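Local coordinates for protein esterase (Xanthomonas oryzae pv. oryzae, PDB 3H2G) that hydrolyses esters in rice cell walls as a virulence factor of the bacterium, and probably uses an alpha/beta-hydrolase fold to do so, at residues 2-14 against 149-162. Residues are numbered along the deposited sequence; the frame is centred on the assembly and turned at random.
Sequences PARGTLLTSNFLT and IDAMRAARSVLQHL
Leu7 and Phe12, on the edge strand of the mixed sheet of an alpha/beta-hydrolase fold, pack onto Val158 and Leu162 of helix 141-162, whose segment 149-162 crosses strand segment 7-14 at -61°. Just before the strand, the type II turn from Ala3 to Thr6 lies against residues 150-154. From there Arg4 crosses Asp150 at about a right angle: its chain, bent about the CG-CD bond (chi3 55°), brings the guanidinium edge to the carboxylate, the two planes 73° apart. In the salt bridge, NE lies 2.8 Å from Asp150 OD1 and approaches its syn lone pair, while the bond from NH2 to OD2 is weak. Thr53 OG1 also hydrogen-bonds OD1, and Arg153 NH1, lying over one face of the Arg4 guanidinium, adds a second salt bridge through a weak bond to OD2. The shared carboxylate probably offsets the charge of the two arginines, and Arg153 NE has a second partner in Glu196. Gly5 suits the third position of the turn, where the positive phi calls for glycine; its CA packs 3.7 Å from Arg153 CB. Small Ala154 lets the backbone come near, its CB 3.3 Å from Gly5 O. Further along, with CG anti to the backbone N, the Leu7 branch is carried toward the helix, where both methyls rest against Val158 CG2, the CD2 pair being tight at 3.5 Å. Val158 thus uses one branch on Leu7 and on Ser10 CB, and turns the other, CG1, to Phe12. The Phe12 ring, which also makes a cation-pi contact with Arg45, meets Leu162 from the opposite direction, with CZ and CE2 both 3.6 Å from Leu162 CD1. Between turn and helix, a water donates to Gly5 O at 2.9 Å and also hydrogen-bonds Ser157 OG.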
loop_
_atom_site.group_PDB
_atom_site.type_symbol
_atom_site.label_atom_id
_atom_site.label_comp_id
_atom_site.label_asym_id
_atom_site.label_seq_id
_atom_site.Cartn_x
_atom_site.Cartn_y
_atom_site.Cartn_z
ATOM N N PRO A 2 -20.392 5.200 16.080
ATOM C CA PRO A 2 -20.802 5.129 14.657
ATOM C C PRO A 2 -20.432 3.774 14.057
ATOM O O PRO A 2 -19.384 3.213 14.373
ATOM C CB PRO A 2 -20.077 6.251 13.928
ATOM C CG PRO A 2 -19.768 7.221 15.075
ATOM C CD PRO A 2 -19.450 6.316 16.271
ATOM N N ALA A 3 -21.297 3.253 13.193
ATOM C CA ALA A 3 -21.053 1.966 12.549
ATOM C C ALA A 3 -19.901 2.076 11.555
ATOM O O ALA A 3 -19.708 3.122 10.936
ATOM C CB ALA A 3 -22.310 1.500 11.831
ATOM N N ARG A 4 -19.141 0.995 11.408
ATOM C CA ARG A 4 -18.012 0.974 10.481
ATOM C C ARG A 4 -18.445 1.416 9.087
ATOM O O ARG A 4 -19.464 0.954 8.570
ATOM C CB ARG A 4 -17.410 -0.435 10.399
ATOM C CG ARG A 4 -16.672 -0.889 11.648
ATOM C CD ARG A 4 -16.014 -2.247 11.431
ATOM N NE ARG A 4 -15.139 -2.252 10.259
ATOM C CZ ARG A 4 -14.475 -3.318 9.824
ATOM N NH1 ARG A 4 -14.582 -4.475 10.465
ATOM N NH2 ARG A 4 -13.713 -3.233 8.741
ATOM N N GLY A 5 -17.670 2.311 8.483
ATOM C CA GLY A 5 -17.994 2.788 7.151
ATOM C C GLY A 5 -18.825 4.059 7.118
ATOM O O GLY A 5 -19.035 4.636 6.049
ATOM N N THR A 6 -19.310 4.500 8.274
ATOM C CA THR A 6 -20.116 5.717 8.334
ATOM C C THR A 6 -19.339 6.917 7.796
ATOM O O THR A 6 -18.192 7.149 8.185
ATOM C CB THR A 6 -20.571 6.029 9.783
ATOM O OG1 THR A 6 -21.466 5.007 10.238
ATOM C CG2 THR A 6 -21.282 7.376 9.844
ATOM N N LEU A 7 -19.965 7.673 6.897
ATOM C CA LEU A 7 -19.340 8.858 6.311
ATOM C C LEU A 7 -19.500 10.040 7.267
ATOM O O LEU A 7 -20.621 10.477 7.540
ATOM C CB LEU A 7 -19.997 9.196 4.970
ATOM C CG LEU A 7 -19.460 10.416 4.215
ATOM C CD1 LEU A 7 -18.057 10.125 3.693
ATOM C CD2 LEU A 7 -20.390 10.754 3.062
ATOM N N LEU A 8 -18.381 10.558 7.767
ATOM C CA LEU A 8 -18.401 11.683 8.700
ATOM C C LEU A 8 -18.379 13.039 7.992
ATOM O O LEU A 8 -19.153 13.933 8.332
ATOM C CB LEU A 8 -17.221 11.564 9.669
ATOM C CG LEU A 8 -17.279 10.307 10.546
ATOM C CD1 LEU A 8 -16.007 10.180 11.371
ATOM C CD2 LEU A 8 -18.501 10.381 11.452
ATOM N N THR A 9 -17.478 13.195 7.027
ATOM C CA THR A 9 -17.391 14.428 6.249
ATOM C C THR A 9 -16.911 14.073 4.847
ATOM O O THR A 9 -16.323 13.014 4.630
ATOM C CB THR A 9 -16.391 15.454 6.846
ATOM O OG1 THR A 9 -15.047 14.991 6.651
ATOM C CG2 THR A 9 -16.645 15.658 8.343
ATOM N N SER A 10 -17.175 14.957 3.894
ATOM C CA SER A 10 -16.742 14.748 2.520
ATOM C C SER A 10 -16.599 16.121 1.892
ATOM O O SER A 10 -17.315 17.059 2.252
ATOM C CB SER A 10 -17.748 13.892 1.740
ATOM O OG SER A 10 -19.021 14.505 1.671
ATOM N N ASN A 11 -15.667 16.243 0.959
ATOM C CA ASN A 11 -15.423 17.522 0.318
ATOM C C ASN A 11 -14.792 17.313 -1.048
ATOM O O ASN A 11 -13.943 16.439 -1.222
ATOM C CB ASN A 11 -14.488 18.349 1.205
ATOM C CG ASN A 11 -14.273 19.748 0.683
ATOM O OD1 ASN A 11 -15.226 20.496 0.470
ATOM N ND2 ASN A 11 -13.014 20.114 0.478
ATOM N N PHE A 12 -15.218 18.106 -2.023
ATOM C CA PHE A 12 -14.658 17.997 -3.358
ATOM C C PHE A 12 -13.611 19.088 -3.511
ATOM O O PHE A 12 -13.861 20.252 -3.203
ATOM C CB PHE A 12 -15.774 18.104 -4.397
ATOM C CG PHE A 12 -16.838 17.058 -4.222
ATOM C CD1 PHE A 12 -17.906 17.271 -3.355
ATOM C CD2 PHE A 12 -16.726 15.824 -4.855
ATOM C CE1 PHE A 12 -18.845 16.268 -3.118
ATOM C CE2 PHE A 12 -17.658 14.812 -4.624
ATOM C CZ PHE A 12 -18.719 15.035 -3.753
ATOM N N LEU A 13 -12.426 18.690 -3.967
ATOM C CA LEU A 13 -11.304 19.606 -4.120
ATOM C C LEU A 13 -11.158 20.283 -5.472
ATOM O O LEU A 13 -11.059 21.508 -5.547
ATOM C CB LEU A 13 -9.995 18.877 -3.795
ATOM C CG LEU A 13 -9.835 18.376 -2.357
ATOM C CD1 LEU A 13 -8.484 17.673 -2.200
ATOM C CD2 LEU A 13 -9.934 19.558 -1.402
ATOM N N THR A 14 -11.125 19.487 -6.532
ATOM C CA THR A 14 -10.955 20.022 -7.878
ATOM C C THR A 14 -11.302 18.953 -8.907
ATOM O O THR A 14 -11.664 17.829 -8.551
ATOM C CB THR A 14 -9.487 20.474 -8.100
ATOM O OG1 THR A 14 -9.352 21.085 -9.390
ATOM C CG2 THR A 14 -8.551 19.279 -8.020
ATOM N N ILE A 149 -11.482 -1.354 3.580
ATOM C CA ILE A 149 -12.870 -1.776 3.460
ATOM C C ILE A 149 -13.827 -0.665 3.894
ATOM O O ILE A 149 -14.797 -0.365 3.202
ATOM C CB ILE A 149 -13.115 -3.044 4.303
ATOM C CG1 ILE A 149 -12.452 -4.242 3.612
ATOM C CG2 ILE A 149 -14.606 -3.271 4.507
ATOM C CD1 ILE A 149 -12.323 -5.482 4.490
ATOM N N ASP A 150 -13.540 -0.039 5.028
ATOM C CA ASP A 150 -14.399 1.022 5.533
ATOM C C ASP A 150 -14.333 2.295 4.691
ATOM O O ASP A 150 -15.284 3.078 4.664
ATOM C CB ASP A 150 -14.062 1.286 7.003
ATOM C CG ASP A 150 -14.493 0.136 7.902
ATOM O OD1 ASP A 150 -14.068 0.073 9.074
ATOM O OD2 ASP A 150 -15.275 -0.714 7.423
ATOM N N ALA A 151 -13.218 2.498 3.993
ATOM C CA ALA A 151 -13.076 3.659 3.121
ATOM C C ALA A 151 -13.998 3.444 1.928
ATOM O O ALA A 151 -14.645 4.377 1.451
ATOM C CB ALA A 151 -11.629 3.797 2.645
ATOM N N MET A 152 -14.055 2.203 1.448
ATOM C CA MET A 152 -14.906 1.866 0.316
ATOM C C MET A 152 -16.378 1.985 0.708
ATOM O O MET A 152 -17.214 2.403 -0.094
ATOM C CB MET A 152 -14.594 0.449 -0.172
ATOM C CG MET A 152 -13.176 0.290 -0.694
ATOM S SD MET A 152 -12.874 -1.355 -1.392
ATOM C CE MET A 152 -13.477 -1.119 -2.996
ATOM N N ARG A 153 -16.693 1.620 1.947
ATOM C CA ARG A 153 -18.065 1.719 2.429
ATOM C C ARG A 153 -18.494 3.185 2.467
ATOM O O ARG A 153 -19.575 3.537 1.992
ATOM C CB ARG A 153 -18.182 1.100 3.823
ATOM C CG ARG A 153 -18.099 -0.417 3.813
ATOM C CD ARG A 153 -18.007 -0.989 5.220
ATOM N NE ARG A 153 -18.230 -2.431 5.222
ATOM C CZ ARG A 153 -17.930 -3.236 6.237
ATOM N NH1 ARG A 153 -17.383 -2.743 7.342
ATOM N NH2 ARG A 153 -18.194 -4.532 6.152
ATOM N N ALA A 154 -17.635 4.039 3.018
ATOM C CA ALA A 154 -17.931 5.466 3.115
ATOM C C ALA A 154 -17.986 6.119 1.734
ATOM O O ALA A 154 -18.849 6.956 1.468
ATOM C CB ALA A 154 -16.892 6.155 3.987
ATOM N N ALA A 155 -17.063 5.738 0.856
ATOM C CA ALA A 155 -17.040 6.285 -0.496
ATOM C C ALA A 155 -18.346 5.952 -1.217
ATOM O O ALA A 155 -18.870 6.766 -1.974
ATOM C CB ALA A 155 -15.852 5.719 -1.274
ATOM N N ARG A 156 -18.867 4.748 -0.991
ATOM C CA ARG A 156 -20.116 4.346 -1.628
ATOM C C ARG A 156 -21.264 5.260 -1.207
ATOM O O ARG A 156 -22.205 5.485 -1.974
ATOM C CB ARG A 156 -20.443 2.883 -1.294
ATOM C CG ARG A 156 -19.735 1.896 -2.215
ATOM C CD ARG A 156 -20.028 0.448 -1.838
ATOM N NE ARG A 156 -19.695 -0.474 -2.922
ATOM C CZ ARG A 156 -19.766 -1.798 -2.823
ATOM N NH1 ARG A 156 -20.156 -2.356 -1.687
ATOM N NH2 ARG A 156 -19.462 -2.563 -3.862
ATOM N N SER A 157 -21.191 5.783 0.013
ATOM C CA SER A 157 -22.222 6.691 0.496
ATOM C C SER A 157 -22.101 8.013 -0.261
ATOM O O SER A 157 -23.106 8.621 -0.638
ATOM C CB SER A 157 -22.072 6.922 2.000
ATOM O OG SER A 157 -22.315 5.719 2.706
ATOM N N VAL A 158 -20.867 8.452 -0.490
ATOM C CA VAL A 158 -20.645 9.688 -1.230
ATOM C C VAL A 158 -21.166 9.483 -2.651
ATOM O O VAL A 158 -21.861 10.336 -3.203
ATOM C CB VAL A 158 -19.139 10.054 -1.298
ATOM C CG1 VAL A 158 -18.937 11.282 -2.186
ATOM C CG2 VAL A 158 -18.606 10.324 0.100
ATOM N N LEU A 159 -20.834 8.335 -3.233
ATOM C CA LEU A 159 -21.255 8.014 -4.591
ATOM C C LEU A 159 -22.774 7.891 -4.712
ATOM O O LEU A 159 -23.354 8.307 -5.718
ATOM C CB LEU A 159 -20.572 6.723 -5.050
ATOM C CG LEU A 159 -19.046 6.855 -5.143
ATOM C CD1 LEU A 159 -18.393 5.481 -5.111
ATOM C CD2 LEU A 159 -18.682 7.619 -6.416
ATOM N N GLN A 160 -23.416 7.325 -3.691
ATOM C CA GLN A 160 -24.870 7.175 -3.695
ATOM C C GLN A 160 -25.546 8.543 -3.730
ATOM O O GLN A 160 -26.496 8.761 -4.482
ATOM C CB GLN A 160 -25.341 6.422 -2.445
ATOM C CG GLN A 160 -25.004 4.941 -2.427
ATOM C CD GLN A 160 -25.432 4.260 -1.135
ATOM O OE1 GLN A 160 -26.603 4.305 -0.753
ATOM N NE2 GLN A 160 -24.481 3.622 -0.459
ATOM N N HIS A 161 -25.053 9.459 -2.903
ATOM C CA HIS A 161 -25.613 10.803 -2.836
ATOM C C HIS A 161 -25.444 11.538 -4.165
ATOM O O HIS A 161 -26.322 12.290 -4.587
ATOM C CB HIS A 161 -24.942 11.594 -1.711
ATOM C CG HIS A 161 -25.574 12.925 -1.455
ATOM N ND1 HIS A 161 -26.926 13.075 -1.230
ATOM C CD2 HIS A 161 -25.042 14.169 -1.385
ATOM C CE1 HIS A 161 -27.200 14.352 -1.035
ATOM N NE2 HIS A 161 -26.074 15.037 -1.123
ATOM N N LEU A 162 -24.310 11.314 -4.820
ATOM C CA LEU A 162 -24.026 11.939 -6.108
ATOM C C LEU A 162 -24.741 11.213 -7.237
ATOM O O LEU A 162 -24.832 11.722 -8.355
ATOM C CB LEU A 162 -22.527 11.906 -6.390
ATOM C CG LEU A 162 -21.630 12.835 -5.578
ATOM C CD1 LEU A 162 -20.176 12.537 -5.913
ATOM C CD2 LEU A 162 -21.973 14.285 -5.894
HETATM O O HOH W 1 -21.687 5.003 5.065
#